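Side-chain contacts in peptidoglycan-N-acetylglucosamine deacetylase BC_1960 (Bacillus cereus, PDB 4L1G), which removes the acetyl groups from N-acetylglucosamine residues of peptidoglycan with the help of a zinc ion, and also acts on soluble chitin substrates and N-acetylchitooligomers: residues Val254-Pro257 / Ser258-Gln261; Leu180-Ala183 / Thr184-Phe188; Ser57-Lys61 / Tyr62-Phe66; Ile150-Thr153 / Glu154-Asn158; Gly173-Leu176 / Glu177-Lys181. All coordinates share one frame; numbering follows the deposited sequence.

Contact 1: Val254-Pro257 / Ser258-Gln261; sequences VTLP and SMFQ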
loop_
_atom_site.group_PDB
_atom_site.type_symbol
_atom_site.label_atom_id
_atom_site.label_comp_id
_atom_site.label_asym_id
_atom_site.label_seq_id
_atom_site.Cartn_x
_atom_site.Cartn_y
_atom_site.Cartn_z
ATOM N N VAL A 254 -1.075 11.032 -5.113
ATOM C CA VAL A 254 -1.050 10.193 -6.302
ATOM C C VAL A 254 -1.040 8.711 -5.935
ATOM O O VAL A 254 -0.873 8.346 -4.769
ATOM C CB VAL A 254 0.190 10.488 -7.175
ATOM C CG1 VAL A 254 0.194 11.944 -7.640
ATOM C CG2 VAL A 254 1.468 10.155 -6.416
ATOM N N THR A 255 -1.224 7.860 -6.938
ATOM C CA THR A 255 -1.103 6.421 -6.754
ATOM C C THR A 255 0.338 6.010 -7.022
ATOM O O THR A 255 1.113 6.783 -7.585
ATOM C CB THR A 255 -2.016 5.652 -7.716
ATOM O OG1 THR A 255 -1.603 5.901 -9.065
ATOM C CG2 THR A 255 -3.462 6.089 -7.546
ATOM N N LEU A 256 0.696 4.794 -6.625
ATOM C CA LEU A 256 2.056 4.304 -6.839
ATOM C C LEU A 256 2.477 4.205 -8.316
ATOM O O LEU A 256 3.575 4.643 -8.663
ATOM C CB LEU A 256 2.297 2.982 -6.102
ATOM C CG LEU A 256 2.306 3.088 -4.577
ATOM C CD1 LEU A 256 2.778 1.785 -3.953
ATOM C CD2 LEU A 256 3.174 4.262 -4.124
ATOM N N PRO A 257 1.617 3.634 -9.188
ATOM C CA PRO A 257 2.015 3.597 -10.600
ATOM C C PRO A 257 2.252 4.987 -11.178
ATOM O O PRO A 257 3.098 5.150 -12.058
ATOM C CB PRO A 257 0.821 2.916 -11.291
ATOM C CG PRO A 257 -0.284 2.923 -10.293
ATOM C CD PRO A 257 0.374 2.877 -8.961
ATOM N N SER A 258 1.520 5.976 -10.679
ATOM C CA SER A 258 1.731 7.354 -11.091
ATOM C C SER A 258 3.057 7.878 -10.550
ATOM O O SER A 258 3.839 8.485 -11.279
ATOM C CB SER A 258 0.579 8.237 -10.616
ATOM O OG SER A 258 0.851 9.604 -10.873
ATOM N N MET A 259 3.307 7.633 -9.268
ATOM C CA MET A 259 4.533 8.091 -8.624
ATOM C C MET A 259 5.779 7.487 -9.267
ATOM O O MET A 259 6.792 8.167 -9.445
ATOM C CB MET A 259 4.505 7.773 -7.125
ATOM C CG MET A 259 5.855 7.913 -6.437
ATOM S SD MET A 259 5.771 7.737 -4.643
ATOM C CE MET A 259 4.996 9.288 -4.182
ATOM N N PHE A 260 5.698 6.210 -9.628
ATOM C CA PHE A 260 6.858 5.516 -10.176
ATOM C C PHE A 260 6.796 5.354 -11.691
ATOM O O PHE A 260 7.577 4.597 -12.274
ATOM C CB PHE A 260 7.060 4.175 -9.472
ATOM C CG PHE A 260 7.391 4.316 -8.014
ATOM C CD1 PHE A 260 8.651 4.746 -7.617
ATOM C CD2 PHE A 260 6.442 4.042 -7.042
ATOM C CE1 PHE A 260 8.960 4.889 -6.279
ATOM C CE2 PHE A 260 6.747 4.185 -5.698
ATOM C CZ PHE A 260 8.009 4.609 -5.317
ATOM N N GLN A 261 5.872 6.084 -12.311
ATOM C CA GLN A 261 5.752 6.156 -13.765
ATOM C C GLN A 261 5.743 4.786 -14.431
ATOM O O GLN A 261 6.540 4.512 -15.324
ATOM C CB GLN A 261 6.858 7.033 -14.357
ATOM C CG GLN A 261 6.722 8.518 -14.026
ATOM C CD GLN A 261 5.537 9.167 -14.721
ATOM O OE1 GLN A 261 5.613 9.527 -15.898
ATOM N NE2 GLN A 261 4.432 9.316 -13.996
#
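Leu256 and Phe260 touch because both first torsions, chi1 -68° and -64°, set CG opposite the carbonyl carbon and send the two side chains out side by side in the same direction. Leu256 CD2 thereby comes to lie 3.9 Å from Phe260 CE2. At the other end of the turn, Val254 holds CG2 in the cramped slot between its N and C, where it meets Met259 CB at 3.9 Å with the two side chains roughly perpendicular. Met259 itself runs out extended to SD, and its CG sits 3.8 Å above the centre of the Phe260 ring.

The frame for this is the short helix 256-259, with Thr255 at its N-cap position, which follows strand 252-253 of the barrel and ends in a Schellman motif with Gln261 as the C-prime residue. Met259 N donates to Thr255 O at 2.9 Å and Phe260 N to Leu256 O at 2.8 Å. Leu256, Met259 and Phe260 pack against the barrel strands, Leu256 and Met259 on Ala76 and Leu256 and Phe260 on Val191 and Phe167. Past the last turn, the Gln261 amide folds back, and NE2, 2.9 Å from Ser258 O, donates in the carbonyl plane through a nearly straight bond.

Contact 2: Leu180-Ala183 / Thr184-Phe188; sequences LKWA and TEQNF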
loop_
_atom_site.group_PDB
_atom_site.type_symbol
_atom_site.label_atom_id
_atom_site.label_comp_id
_atom_site.label_asym_id
_atom_site.label_seq_id
_atom_site.Cartn_x
_atom_site.Cartn_y
_atom_site.Cartn_z
ATOM N N LEU A 180 13.155 -10.822 -4.106
ATOM C CA LEU A 180 13.094 -9.549 -4.808
ATOM C C LEU A 180 13.567 -9.717 -6.248
ATOM O O LEU A 180 13.033 -9.093 -7.165
ATOM C CB LEU A 180 13.948 -8.515 -4.075
ATOM C CG LEU A 180 13.973 -7.079 -4.598
ATOM C CD1 LEU A 180 12.561 -6.540 -4.784
ATOM C CD2 LEU A 180 14.760 -6.202 -3.639
ATOM N N LYS A 181 14.568 -10.571 -6.437
ATOM C CA LYS A 181 15.102 -10.855 -7.765
ATOM C C LYS A 181 14.055 -11.528 -8.648
ATOM O O LYS A 181 13.888 -11.160 -9.810
ATOM C CB LYS A 181 16.353 -11.729 -7.658
ATOM C CG LYS A 181 16.928 -12.181 -8.991
ATOM C CD LYS A 181 18.239 -12.926 -8.785
ATOM C CE LYS A 181 18.723 -13.587 -10.068
ATOM N NZ LYS A 181 17.833 -14.701 -10.510
ATOM N N TRP A 182 13.353 -12.509 -8.090
ATOM C CA TRP A 182 12.283 -13.191 -8.811
ATOM C C TRP A 182 11.162 -12.227 -9.195
ATOM O O TRP A 182 10.677 -12.251 -10.325
ATOM C CB TRP A 182 11.723 -14.348 -7.980
ATOM C CG TRP A 182 10.603 -15.089 -8.654
ATOM C CD1 TRP A 182 10.719 -16.072 -9.597
ATOM C CD2 TRP A 182 9.198 -14.909 -8.434
ATOM N NE1 TRP A 182 9.473 -16.511 -9.979
ATOM C CE2 TRP A 182 8.523 -15.816 -9.277
ATOM C CE3 TRP A 182 8.446 -14.069 -7.607
ATOM C CZ2 TRP A 182 7.133 -15.906 -9.318
ATOM C CZ3 TRP A 182 7.065 -14.160 -7.647
ATOM C CH2 TRP A 182 6.423 -15.073 -8.496
ATOM N N ALA A 183 10.761 -11.379 -8.253
ATOM C CA ALA A 183 9.697 -10.406 -8.494
ATOM C C ALA A 183 10.054 -9.431 -9.613
ATOM O O ALA A 183 9.218 -9.111 -10.463
ATOM C CB ALA A 183 9.375 -9.649 -7.217
ATOM N N THR A 184 11.296 -8.959 -9.604
ATOM C CA THR A 184 11.787 -8.076 -10.656
ATOM C C THR A 184 11.731 -8.770 -12.016
ATOM O O THR A 184 11.287 -8.185 -13.005
ATOM C CB THR A 184 13.232 -7.623 -10.377
ATOM O OG1 THR A 184 13.301 -7.014 -9.083
ATOM C CG2 THR A 184 13.697 -6.620 -11.429
ATOM N N GLU A 185 12.176 -10.024 -12.056
ATOM C CA GLU A 185 12.166 -10.804 -13.290
ATOM C C GLU A 185 10.745 -11.055 -13.786
ATOM O O GLU A 185 10.513 -11.198 -14.985
ATOM C CB GLU A 185 12.899 -12.132 -13.096
ATOM C CG GLU A 185 14.399 -11.983 -12.895
ATOM C CD GLU A 185 15.074 -13.288 -12.520
ATOM O OE1 GLU A 185 16.322 -13.312 -12.459
ATOM O OE2 GLU A 185 14.360 -14.290 -12.284
ATOM N N GLN A 186 9.798 -11.099 -12.856
ATOM C CA GLN A 186 8.404 -11.352 -13.198
ATOM C C GLN A 186 7.627 -10.064 -13.454
ATOM O O GLN A 186 6.399 -10.074 -13.498
ATOM C CB GLN A 186 7.726 -12.172 -12.100
ATOM C CG GLN A 186 8.275 -13.580 -11.969
ATOM C CD GLN A 186 8.059 -14.399 -13.224
ATOM O OE1 GLN A 186 7.007 -14.317 -13.857
ATOM N NE2 GLN A 186 9.059 -15.190 -13.597
ATOM N N ASN A 187 8.354 -8.961 -13.617
ATOM C CA ASN A 187 7.763 -7.664 -13.942
ATOM C C ASN A 187 6.885 -7.087 -12.827
ATOM O O ASN A 187 5.939 -6.343 -13.090
ATOM C CB ASN A 187 6.994 -7.729 -15.270
ATOM C CG ASN A 187 6.880 -6.379 -15.947
ATOM O OD1 ASN A 187 7.708 -5.492 -15.736
ATOM N ND2 ASN A 187 5.848 -6.216 -16.770
ATOM N N PHE A 188 7.202 -7.440 -11.585
ATOM C CA PHE A 188 6.593 -6.799 -10.424
ATOM C C PHE A 188 7.431 -5.595 -10.015
ATOM O O PHE A 188 8.587 -5.464 -10.420
ATOM C CB PHE A 188 6.538 -7.754 -9.229
ATOM C CG PHE A 188 5.475 -8.812 -9.327
ATOM C CD1 PHE A 188 4.144 -8.501 -9.097
ATOM C CD2 PHE A 188 5.814 -10.125 -9.612
ATOM C CE1 PHE A 188 3.165 -9.480 -9.169
ATOM C CE2 PHE A 188 4.841 -11.107 -9.688
ATOM C CZ PHE A 188 3.515 -10.783 -9.465
#
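Lys181 and Glu185, one turn apart on helix 177-185, form an i to i+4 salt bridge close to the helix's C-terminal end, which is closed by a Schellman motif with Asn187 as the C-prime residue. The lysine chain is extended as far as CE and bends only at its last torsion, chi4 -67°. That bend turns NZ onto Glu185 OE1 at 2.8 Å, on the syn side but 31° out of the carboxylate plane.

Among the hydrogen bonds, Leu180 O is gripped twice by one residue: Thr184 N and Thr184 OG1, the latter at 2.8 Å, approach from opposite faces of the carbonyl plane. The same hydroxyl also bonds to Ala63 N, so it links the helix to the strand entrance beside it. Phe188 N closes the Schellman motif on Ala183 O at 2.8 Å, and that oxygen lies at the edge of the Phe188 ring.

Of the apolar contacts, one is CH-pi: chi1 of -66° lays Gln186 CG over one face of the Trp182 indole, 3.8 Å from the centroid of the five-membered ring, and the bend at chi2 then turns the amide. Arg147 adds a cation-pi contact to the same indole. Trp182, Ala183 and Phe188 all touch helix 143-161. Among themselves, Ala183 CB meets Phe188 CB at 4.0 Å, while Trp182 CZ3 stands 4.3 Å from Phe188 CE2.

Contact 3: Ser57-Lys61 / Tyr62-Phe66; sequences SWVEK and YAYAF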
loop_
_atom_site.group_PDB
_atom_site.type_symbol
_atom_site.label_atom_id
_atom_site.label_comp_id
_atom_site.label_asym_id
_atom_site.label_seq_id
_atom_site.Cartn_x
_atom_site.Cartn_y
_atom_site.Cartn_z
ATOM N N SER A 57 21.221 -0.786 -1.483
ATOM C CA SER A 57 21.743 -1.186 -2.786
ATOM C C SER A 57 20.694 -1.896 -3.645
ATOM O O SER A 57 20.840 -1.985 -4.865
ATOM C CB SER A 57 23.001 -2.046 -2.633
ATOM O OG SER A 57 22.783 -3.124 -1.744
ATOM N N TRP A 58 19.632 -2.381 -3.009
ATOM C CA TRP A 58 18.563 -3.070 -3.727
ATOM C C TRP A 58 17.731 -2.152 -4.627
ATOM O O TRP A 58 17.108 -2.624 -5.579
ATOM C CB TRP A 58 17.651 -3.824 -2.756
ATOM C CG TRP A 58 18.299 -5.030 -2.144
ATOM C CD1 TRP A 58 19.521 -5.549 -2.456
ATOM C CD2 TRP A 58 17.760 -5.863 -1.110
ATOM N NE1 TRP A 58 19.777 -6.654 -1.681
ATOM C CE2 TRP A 58 18.713 -6.867 -0.846
ATOM C CE3 TRP A 58 16.568 -5.855 -0.380
ATOM C CZ2 TRP A 58 18.509 -7.856 0.115
ATOM C CZ3 TRP A 58 16.366 -6.838 0.574
ATOM C CH2 TRP A 58 17.331 -7.826 0.811
ATOM N N VAL A 59 17.719 -0.850 -4.339
ATOM C CA VAL A 59 16.965 0.089 -5.172
ATOM C C VAL A 59 17.683 0.347 -6.496
ATOM O O VAL A 59 17.079 0.820 -7.462
ATOM C CB VAL A 59 16.672 1.439 -4.454
ATOM C CG1 VAL A 59 16.068 1.202 -3.076
ATOM C CG2 VAL A 59 17.930 2.299 -4.359
ATOM N N GLU A 60 18.971 0.022 -6.536
ATOM C CA GLU A 60 19.775 0.199 -7.741
ATOM C C GLU A 60 19.779 -1.057 -8.603
ATOM O O GLU A 60 20.064 -0.995 -9.799
ATOM C CB GLU A 60 21.215 0.564 -7.377
ATOM C CG GLU A 60 21.368 1.901 -6.680
ATOM C CD GLU A 60 22.820 2.260 -6.418
ATOM O OE1 GLU A 60 23.109 3.454 -6.209
ATOM O OE2 GLU A 60 23.675 1.349 -6.420
ATOM N N LYS A 61 19.462 -2.195 -7.994
ATOM C CA LYS A 61 19.580 -3.479 -8.676
ATOM C C LYS A 61 18.227 -4.069 -9.070
ATOM O O LYS A 61 18.120 -4.766 -10.076
ATOM C CB LYS A 61 20.358 -4.467 -7.804
ATOM C CG LYS A 61 20.765 -5.751 -8.510
ATOM C CD LYS A 61 21.744 -6.554 -7.662
ATOM C CE LYS A 61 22.068 -7.903 -8.294
ATOM N NZ LYS A 61 22.716 -7.766 -9.628
ATOM N N TYR A 62 17.196 -3.777 -8.283
ATOM C CA TYR A 62 15.879 -4.363 -8.511
ATOM C C TYR A 62 14.772 -3.316 -8.587
ATOM O O TYR A 62 14.989 -2.140 -8.294
ATOM C CB TYR A 62 15.554 -5.368 -7.406
ATOM C CG TYR A 62 16.628 -6.409 -7.190
ATOM C CD1 TYR A 62 16.797 -7.455 -8.087
ATOM C CD2 TYR A 62 17.468 -6.349 -6.085
ATOM C CE1 TYR A 62 17.778 -8.410 -7.895
ATOM C CE2 TYR A 62 18.451 -7.300 -5.884
ATOM C CZ TYR A 62 18.600 -8.329 -6.791
ATOM O OH TYR A 62 19.578 -9.278 -6.596
ATOM N N ALA A 63 13.581 -3.756 -8.985
ATOM C CA ALA A 63 12.402 -2.901 -8.950
ATOM C C ALA A 63 11.948 -2.778 -7.500
ATOM O O ALA A 63 11.119 -3.556 -7.029
ATOM C CB ALA A 63 11.295 -3.484 -9.814
ATOM N N TYR A 64 12.498 -1.791 -6.801
ATOM C CA TYR A 64 12.381 -1.713 -5.350
ATOM C C TYR A 64 12.602 -0.273 -4.886
ATOM O O TYR A 64 13.607 0.348 -5.234
ATOM C CB TYR A 64 13.428 -2.644 -4.732
ATOM C CG TYR A 64 13.361 -2.819 -3.232
ATOM C CD1 TYR A 64 12.301 -3.488 -2.635
ATOM C CD2 TYR A 64 14.386 -2.354 -2.415
ATOM C CE1 TYR A 64 12.248 -3.663 -1.266
ATOM C CE2 TYR A 64 14.344 -2.527 -1.045
ATOM C CZ TYR A 64 13.272 -3.183 -0.477
ATOM O OH TYR A 64 13.225 -3.358 0.890
ATOM N N ALA A 65 11.663 0.261 -4.110
ATOM C CA ALA A 65 11.775 1.636 -3.630
ATOM C C ALA A 65 11.069 1.862 -2.296
ATOM O O ALA A 65 10.160 1.119 -1.928
ATOM C CB ALA A 65 11.249 2.612 -4.679
ATOM N N PHE A 66 11.501 2.896 -1.580
ATOM C CA PHE A 66 10.895 3.282 -0.310
ATOM C C PHE A 66 10.049 4.540 -0.478
ATOM O O PHE A 66 9.070 4.752 0.243
ATOM C CB PHE A 66 11.977 3.535 0.741
ATOM C CG PHE A 66 12.704 2.297 1.177
ATOM C CD1 PHE A 66 13.815 1.846 0.477
ATOM C CD2 PHE A 66 12.281 1.583 2.288
ATOM C CE1 PHE A 66 14.487 0.702 0.878
ATOM C CE2 PHE A 66 12.949 0.439 2.694
ATOM C CZ PHE A 66 14.053 -0.001 1.989
HETATM O O HOH W 1 14.420 1.793 -7.413
#
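Trp58 meets both tyrosines of the next segment. Its CB rests 3.6 Å from Tyr64 CD2. Next out, CD1 lies in the plane of the Tyr62 ring, at its edge, 4.0 Å from CE2. On the benzo side, CE3 reaches Tyr64 CE2 at 4.1 Å, and the far end of the indole packs on Ile175 and Glu177. The three rings form an aromatic cluster built of two T-shaped pairs: Tyr62 turns its edge to the face of the indole's five-membered ring, with planes at 76°, and the six-membered ring turns its own edge, offset, toward the face of Tyr64.

This cluster joins the weakly bonded helix 55-61 to strand 64-65, across a turn in which Tyr62 N donates to Trp58 O. Lys61 runs alongside Tyr62 and places CG over one face of its ring, 3.9 Å from the centroid. The phenol ends bond outward, Tyr62 OH to Glu177 and Tyr64 OH to Gln192. A water donates to both Val59 O and Tyr64 O, at 2.8 and 2.7 Å.

Contact 4: Ile150-Thr153 / Glu154-Asn158; sequences IIKT and EEILN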
loop_
_atom_site.group_PDB
_atom_site.type_symbol
_atom_site.label_atom_id
_atom_site.label_comp_id
_atom_site.label_asym_id
_atom_site.label_seq_id
_atom_site.Cartn_x
_atom_site.Cartn_y
_atom_site.Cartn_z
ATOM N N ILE A 150 2.378 -15.090 -3.507
ATOM C CA ILE A 150 2.202 -14.023 -4.482
ATOM C C ILE A 150 1.236 -14.418 -5.596
ATOM O O ILE A 150 0.288 -13.690 -5.887
ATOM C CB ILE A 150 3.547 -13.609 -5.108
ATOM C CG1 ILE A 150 4.503 -13.109 -4.023
ATOM C CG2 ILE A 150 3.336 -12.541 -6.167
ATOM C CD1 ILE A 150 3.964 -11.937 -3.231
ATOM N N ILE A 151 1.480 -15.571 -6.211
ATOM C CA ILE A 151 0.706 -16.007 -7.372
ATOM C C ILE A 151 -0.764 -16.276 -7.044
ATOM O O ILE A 151 -1.658 -15.856 -7.781
ATOM C CB ILE A 151 1.346 -17.245 -8.043
ATOM C CG1 ILE A 151 2.709 -16.880 -8.641
ATOM C CG2 ILE A 151 0.435 -17.809 -9.124
ATOM C CD1 ILE A 151 3.467 -18.069 -9.205
ATOM N N LYS A 152 -1.011 -16.969 -5.936
ATOM C CA LYS A 152 -2.373 -17.225 -5.486
ATOM C C LYS A 152 -3.133 -15.920 -5.252
ATOM O O LYS A 152 -4.304 -15.801 -5.604
ATOM C CB LYS A 152 -2.368 -18.077 -4.214
ATOM C CG LYS A 152 -3.748 -18.341 -3.637
ATOM C CD LYS A 152 -3.771 -19.602 -2.784
ATOM C CE LYS A 152 -2.830 -19.505 -1.600
ATOM N NZ LYS A 152 -2.903 -20.742 -0.769
ATOM N N THR A 153 -2.452 -14.937 -4.670
ATOM C CA THR A 153 -3.052 -13.633 -4.421
ATOM C C THR A 153 -3.292 -12.896 -5.733
ATOM O O THR A 153 -4.317 -12.236 -5.908
ATOM C CB THR A 153 -2.159 -12.776 -3.506
ATOM O OG1 THR A 153 -1.898 -13.492 -2.295
ATOM C CG2 THR A 153 -2.833 -11.449 -3.172
ATOM N N GLU A 154 -2.344 -13.022 -6.656
ATOM C CA GLU A 154 -2.453 -12.376 -7.956
ATOM C C GLU A 154 -3.679 -12.877 -8.716
ATOM O O GLU A 154 -4.412 -12.087 -9.315
ATOM C CB GLU A 154 -1.183 -12.620 -8.773
ATOM C CG GLU A 154 -1.041 -11.738 -10.004
ATOM C CD GLU A 154 -0.388 -10.398 -9.705
ATOM O OE1 GLU A 154 0.157 -9.792 -10.648
ATOM O OE2 GLU A 154 -0.416 -9.950 -8.538
ATOM N N GLU A 155 -3.899 -14.190 -8.684
ATOM C CA GLU A 155 -5.041 -14.801 -9.360
ATOM C C GLU A 155 -6.359 -14.303 -8.787
ATOM O O GLU A 155 -7.288 -13.984 -9.527
ATOM C CB GLU A 155 -4.983 -16.326 -9.252
ATOM C CG GLU A 155 -3.877 -16.974 -10.064
ATOM C CD GLU A 155 -3.750 -18.463 -9.797
ATOM O OE1 GLU A 155 -4.440 -18.969 -8.883
ATOM O OE2 GLU A 155 -2.958 -19.129 -10.499
ATOM N N ILE A 156 -6.433 -14.245 -7.463
ATOM C CA ILE A 156 -7.629 -13.773 -6.776
ATOM C C ILE A 156 -7.943 -12.325 -7.141
ATOM O O ILE A 156 -9.078 -11.994 -7.490
ATOM C CB ILE A 156 -7.473 -13.900 -5.246
ATOM C CG1 ILE A 156 -7.437 -15.378 -4.839
ATOM C CG2 ILE A 156 -8.601 -13.172 -4.527
ATOM C CD1 ILE A 156 -7.077 -15.611 -3.388
ATOM N N LEU A 157 -6.928 -11.469 -7.073
ATOM C CA LEU A 157 -7.102 -10.048 -7.349
ATOM C C LEU A 157 -7.372 -9.777 -8.826
ATOM O O LEU A 157 -8.137 -8.875 -9.166
ATOM C CB LEU A 157 -5.884 -9.253 -6.870
ATOM C CG LEU A 157 -5.640 -9.302 -5.361
ATOM C CD1 LEU A 157 -4.395 -8.519 -4.981
ATOM C CD2 LEU A 157 -6.859 -8.789 -4.607
ATOM N N ASN A 158 -6.748 -10.560 -9.701
ATOM C CA ASN A 158 -6.987 -10.438 -11.134
ATOM C C ASN A 158 -8.446 -10.707 -11.474
ATOM O O ASN A 158 -9.052 -9.999 -12.278
ATOM C CB ASN A 158 -6.084 -11.395 -11.916
ATOM C CG ASN A 158 -6.286 -11.294 -13.414
ATOM O OD1 ASN A 158 -6.375 -10.200 -13.968
ATOM N ND2 ASN A 158 -6.375 -12.441 -14.079
HETATM O O HOH W 2 -6.233 -18.412 -6.452
#
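Thr153 and Leu157 lie side by side on helix 143-161 with Thr153 CG2 3.8 Å from Leu157 CD1, an i to i+4 pair on the face that packs against strand 127-130 of the barrel. Threonine chi1 of -56° puts CG2 anti to the backbone N and sends OG1 back along the helix, where it bonds to Gln149 O. Leu157 CG also touches Thr153 O, at 3.3 Å. On the outer side, Ile151 CG2 and Glu155 OE2 approach to 3.9 Å.

Behind these side chains stands the regular helix ladder, with Leu157 N bonding to Thr153 O and Glu154 N to Ile150 O. Further out, Asn130 ND2 bonds to Ile150 O, pinning the helix to the end of strand 127-130, next to His131, a zinc ligand whose side chain is about 6 Å from that of Thr153. On the solvent side, a water donates to Glu155 OE1 at 3.1 Å and more weakly to Lys152 O.

Contact 5: Gly173-Leu176 / Glu177-Lys181; sequences GEIL and ENQLK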
loop_
_atom_site.group_PDB
_atom_site.type_symbol
_atom_site.label_atom_id
_atom_site.label_comp_id
_atom_site.label_asym_id
_atom_site.label_seq_id
_atom_site.Cartn_x
_atom_site.Cartn_y
_atom_site.Cartn_z
ATOM N N GLY A 173 7.521 -5.576 6.002
ATOM C CA GLY A 173 8.597 -5.062 5.173
ATOM C C GLY A 173 9.738 -6.049 4.993
ATOM O O GLY A 173 10.830 -5.673 4.566
ATOM N N GLU A 174 9.483 -7.314 5.315
ATOM C CA GLU A 174 10.508 -8.351 5.241
ATOM C C GLU A 174 10.566 -9.002 3.862
ATOM O O GLU A 174 9.595 -9.611 3.415
ATOM C CB GLU A 174 10.249 -9.424 6.301
ATOM C CG GLU A 174 10.273 -8.918 7.733
ATOM C CD GLU A 174 11.664 -8.931 8.332
ATOM O OE1 GLU A 174 12.638 -9.176 7.584
ATOM O OE2 GLU A 174 11.785 -8.705 9.555
ATOM N N ILE A 175 11.711 -8.878 3.197
ATOM C CA ILE A 175 11.913 -9.493 1.888
ATOM C C ILE A 175 13.364 -9.965 1.729
ATOM O O ILE A 175 14.290 -9.329 2.235
ATOM C CB ILE A 175 11.519 -8.523 0.737
ATOM C CG1 ILE A 175 11.407 -9.264 -0.596
ATOM C CG2 ILE A 175 12.490 -7.358 0.635
ATOM C CD1 ILE A 175 10.040 -9.843 -0.850
ATOM N N LEU A 176 13.557 -11.093 1.052
ATOM C CA LEU A 176 14.899 -11.602 0.773
ATOM C C LEU A 176 15.323 -11.195 -0.634
ATOM O O LEU A 176 14.477 -10.886 -1.474
ATOM C CB LEU A 176 14.944 -13.124 0.917
ATOM C CG LEU A 176 14.628 -13.698 2.300
ATOM C CD1 LEU A 176 14.770 -15.216 2.294
ATOM C CD2 LEU A 176 15.517 -13.075 3.367
ATOM N N GLU A 177 16.627 -11.195 -0.893
ATOM C CA GLU A 177 17.134 -10.733 -2.183
ATOM C C GLU A 177 16.660 -11.595 -3.354
ATOM O O GLU A 177 16.280 -11.069 -4.400
ATOM C CB GLU A 177 18.663 -10.635 -2.180
ATOM C CG GLU A 177 19.225 -10.048 -3.467
ATOM C CD GLU A 177 20.713 -9.757 -3.397
ATOM O OE1 GLU A 177 21.282 -9.785 -2.285
ATOM O OE2 GLU A 177 21.315 -9.492 -4.460
ATOM N N ASN A 178 16.680 -12.912 -3.175
ATOM C CA ASN A 178 16.229 -13.825 -4.221
ATOM C C ASN A 178 14.740 -13.687 -4.498
ATOM O O ASN A 178 14.287 -13.875 -5.627
ATOM C CB ASN A 178 16.576 -15.273 -3.868
ATOM C CG ASN A 178 18.047 -15.579 -4.058
ATOM O OD1 ASN A 178 18.721 -14.950 -4.877
ATOM N ND2 ASN A 178 18.556 -16.546 -3.303
ATOM N N GLN A 179 13.983 -13.357 -3.458
ATOM C CA GLN A 179 12.558 -13.103 -3.601
ATOM C C GLN A 179 12.351 -11.833 -4.409
ATOM O O GLN A 179 11.493 -11.773 -5.289
ATOM C CB GLN A 179 11.907 -12.963 -2.226
ATOM C CG GLN A 179 11.969 -14.226 -1.380
ATOM C CD GLN A 179 11.503 -13.989 0.044
ATOM O OE1 GLN A 179 11.432 -12.851 0.501
ATOM N NE2 GLN A 179 11.181 -15.067 0.751
ATOM N N LEU A 180 13.155 -10.822 -4.106
ATOM C CA LEU A 180 13.094 -9.549 -4.808
ATOM C C LEU A 180 13.567 -9.717 -6.248
ATOM O O LEU A 180 13.033 -9.093 -7.165
ATOM C CB LEU A 180 13.948 -8.515 -4.075
ATOM C CG LEU A 180 13.973 -7.079 -4.598
ATOM C CD1 LEU A 180 12.561 -6.540 -4.784
ATOM C CD2 LEU A 180 14.760 -6.202 -3.639
ATOM N N LYS A 181 14.568 -10.571 -6.437
ATOM C CA LYS A 181 15.102 -10.855 -7.765
ATOM C C LYS A 181 14.055 -11.528 -8.648
ATOM O O LYS A 181 13.888 -11.160 -9.810
ATOM C CB LYS A 181 16.353 -11.729 -7.658
ATOM C CG LYS A 181 16.928 -12.181 -8.991
ATOM C CD LYS A 181 18.239 -12.926 -8.785
ATOM C CE LYS A 181 18.723 -13.587 -10.068
ATOM N NZ LYS A 181 17.833 -14.701 -10.510
#
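Gln179 lies across the start of its own helix and overlaps Leu176, the N-cap residue of helix 177-185, its amide crossing the leucine side chain at a slant. Leu176 CB is 3.5 Å from Gln179 OE1, and Leu176 CD1 is 3.9 Å from Gln179 NE2. From chi1 -64° the glutamine chain runs on extended, which carries its amide back along the first turn to the backbone of the N-cap residue. There OE1 takes the N-H of Leu176 at 2.8 Å in a nearly straight bond, although the donor stands 47° out of the amide carbonyl plane. The other end of the amide is held as well, NE2 bonding to Leu138 O, so both ends fix the rotation of the group.

Ile175 slides past Gln179 in the opposite direction, its CD1 3.6 Å from OE1. It is buried between Trp58, Tyr146 and Ile190, filling the junction of helices 55-61 and 143-161 with strand 189-191. The loop thus enters the helix with one side chain turned inward and the next lying along the surface. Leu180 N closes the first turn by donating to Leu176 O, 2.9 Å away.

From the N terminus, contact 3 comes first, turning helix 55-61 into strand 64-65. Contact 4 follows within helix 143-161, then contact 5 at the start and contact 2 at the end of helix 177-185, and contact 1 closes the series beyond strand 252-253. None encloses another; contacts 5 and 2 overlap at Leu180 and Lys181. In space, the 62-66 segment of contact 3 leans on both ends of helix 177-185, through Tyr62 on contact 5 and through Tyr62 and Ala63 on contact 2. Phe188 and Trp182 tie contact 2 to contact 4, while Phe260 packs on Ala65, joining contact 1 to contact 3.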